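Local coordinates for PF14_0633 protein (Plasmodium falciparum, PDB 3IGM) that binds its cognate DNA through an AP2 domain, as a domain-swapped dimer, and probably acts as a sequence-specific transcription factor, at residues N41-K44 / E45-R48. Residues are numbered along the deposited sequence; the frame is centred on the assembly and turned at random.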
ATOM      1  N   ASN A  41       1.032  -2.474   8.170  1.00 52.13           N
ATOM      2  CA  ASN A  41       2.441  -2.442   8.558  1.00 52.90           C
ATOM      3  C   ASN A  41       3.118  -3.807   8.417  1.00 53.11           C
ATOM      4  O   ASN A  41       4.131  -3.917   7.726  1.00 53.00           O
ATOM      5  CB  ASN A  41       2.597  -1.902   9.981  1.00 53.16           C
ATOM      6  CG  ASN A  41       2.002  -0.515  10.147  1.00 54.35           C
ATOM      7  OD1 ASN A  41       2.046   0.317   9.230  1.00 55.48           O
ATOM      8  ND2 ASN A  41       1.435  -0.258  11.320  1.00 55.09           N
ATOM      9  N   MET A  42       2.539  -4.834   9.052  1.00 53.41           N
ATOM     10  CA  MET A  42       3.020  -6.221   8.937  1.00 53.71           C
ATOM     11  C   MET A  42       3.227  -6.622   7.477  1.00 53.30           C
ATOM     12  O   MET A  42       4.321  -7.041   7.084  1.00 53.29           O
ATOM     13  CB  MET A  42       2.027  -7.214   9.553  1.00 54.10           C
ATOM     14  CG  MET A  42       1.899  -7.213  11.066  1.00 56.04           C
ATOM     15  SD  MET A  42       1.449  -8.855  11.708  1.00 59.84           S
ATOM     16  CE  MET A  42      -0.009  -9.280  10.744  1.00 59.08           C
ATOM     17  N   ASP A  43       2.165  -6.492   6.684  1.00 52.82           N
ATOM     18  CA  ASP A  43       2.167  -6.974   5.301  1.00 52.55           C
ATOM     19  C   ASP A  43       3.053  -6.154   4.358  1.00 52.16           C
ATOM     20  O   ASP A  43       3.599  -6.700   3.396  1.00 52.20           O
ATOM     21  CB  ASP A  43       0.734  -7.107   4.763  1.00 52.39           C
ATOM     22  CG  ASP A  43      -0.034  -8.272   5.409  1.00 53.18           C
ATOM     23  OD1 ASP A  43       0.592  -9.132   6.086  1.00 52.65           O
ATOM     24  OD2 ASP A  43      -1.275  -8.331   5.235  1.00 53.08           O
ATOM     25  N   LYS A  44       3.198  -4.857   4.641  1.00 51.64           N
ATOM     26  CA  LYS A  44       4.110  -4.000   3.878  1.00 51.29           C
ATOM     27  C   LYS A  44       5.559  -4.409   4.153  1.00 50.62           C
ATOM     28  O   LYS A  44       6.365  -4.538   3.225  1.00 50.24           O
ATOM     29  CB  LYS A  44       3.894  -2.512   4.205  1.00 51.41           C
ATOM     30  CG  LYS A  44       4.732  -1.543   3.345  1.00 51.47           C
ATOM     31  CD  LYS A  44       4.447  -0.087   3.718  1.00 52.70           C
ATOM     32  CE  LYS A  44       5.363   0.877   2.970  1.00 54.42           C
ATOM     33  NZ  LYS A  44       5.372   2.229   3.595  1.00 54.19           N
ATOM     34  N   GLU A  45       5.867  -4.623   5.429  1.00 50.00           N
ATOM     35  CA  GLU A  45       7.184  -5.085   5.849  1.00 49.68           C
ATOM     36  C   GLU A  45       7.546  -6.464   5.281  1.00 49.49           C
ATOM     37  O   GLU A  45       8.689  -6.675   4.853  1.00 49.51           O
ATOM     38  CB  GLU A  45       7.307  -5.062   7.380  1.00 49.65           C
ATOM     39  CG  GLU A  45       8.679  -5.494   7.932  1.00 49.49           C
ATOM     40  CD  GLU A  45       9.858  -4.874   7.176  1.00 50.16           C
ATOM     41  OE1 GLU A  45       9.807  -3.667   6.833  1.00 48.98           O
ATOM     42  OE2 GLU A  45      10.839  -5.605   6.922  1.00 50.45           O
ATOM     43  N   LYS A  46       6.582  -7.384   5.268  1.00 49.12           N
ATOM     44  CA  LYS A  46       6.785  -8.717   4.674  1.00 49.08           C
ATOM     45  C   LYS A  46       6.997  -8.631   3.161  1.00 48.76           C
ATOM     46  O   LYS A  46       7.786  -9.398   2.597  1.00 49.02           O
ATOM     47  CB  LYS A  46       5.626  -9.665   5.005  1.00 49.08           C
ATOM     48  CG  LYS A  46       5.727 -10.288   6.387  1.00 50.16           C
ATOM     49  CD  LYS A  46       4.402 -10.892   6.848  1.00 51.85           C
ATOM     50  CE  LYS A  46       4.476 -11.278   8.315  1.00 52.55           C
ATOM     51  NZ  LYS A  46       3.137 -11.558   8.902  1.00 53.87           N
ATOM     52  N   ALA A  47       6.292  -7.696   2.519  1.00 48.05           N
ATOM     53  CA  ALA A  47       6.477  -7.401   1.097  1.00 47.32           C
ATOM     54  C   ALA A  47       7.869  -6.812   0.828  1.00 46.72           C
ATOM     55  O   ALA A  47       8.473  -7.104  -0.200  1.00 46.62           O
ATOM     56  CB  ALA A  47       5.385  -6.451   0.597  1.00 47.24           C
ATOM     57  N   ARG A  48       8.368  -5.992   1.757  1.00 46.11           N
ATOM     58  CA  ARG A  48       9.698  -5.399   1.643  1.00 45.52           C
ATOM     59  C   ARG A  48      10.799  -6.454   1.726  1.00 45.33           C
ATOM     60  O   ARG A  48      11.759  -6.418   0.944  1.00 45.06           O
ATOM     61  CB  ARG A  48       9.925  -4.330   2.709  1.00 45.60           C
ATOM     62  CG  ARG A  48      11.134  -3.449   2.408  1.00 45.62           C
ATOM     63  CD  ARG A  48      11.490  -2.550   3.572  1.00 45.84           C
ATOM     64  NE  ARG A  48      11.831  -3.311   4.770  1.00 46.22           N
ATOM     65  CZ  ARG A  48      13.056  -3.746   5.074  1.00 45.60           C
ATOM     66  NH1 ARG A  48      14.085  -3.500   4.267  1.00 44.10           N
ATOM     67  NH2 ARG A  48      13.248  -4.430   6.195  1.00 43.32           N
TER
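E45 N donates to N41 O at 3.0 Å, the first of four successive i to i+4 backbone bonds in this alpha-helical stretch. K46 N follows to M42 O, and R48 N to K44 O. A47 N reaches D43 O at 3.0 Å.

Side chains pack against the same carbonyls. The methyl CB of A47 lies 3.3 Å from D43 O and close to K44 O. K46 runs its CB, CG and CD past M42 O, and the extended chain heads back toward the preceding turn. There K46 NZ ends 4.2 Å from M42 SD. D43 OD1 is 4.5 Å from K46 NZ, too far for a salt bridge; the opposite charges probably attract only loosely.

E45 and R48 form a salt bridge within 45-48. R48 grips the carboxylate side-on with two nitrogens, one to each oxygen. R48 NE donates to E45 OE1 at 2.9 Å and nearly straight (169°), within the guanidinium plane. R48 NH2 donates to the syn lone pair of E45 OE2 at 2.8 Å, more bent and tilted from that plane. The paired bonds restrict rotation of both groups. E45 bends at chi2 (45°) and R48 at chi3 (61°), which turns the two groups toward each other.

The contact is the N-terminal part of helix 40-57, which follows the three-stranded antiparallel sheet of the AP2 domain. In the domain-swapped dimer this helix packs on the second subunit. W20 of that subunit hydrogen-bonds K44 O and packs on A47 and R48, while its W13 makes a cation-pi contact with K44.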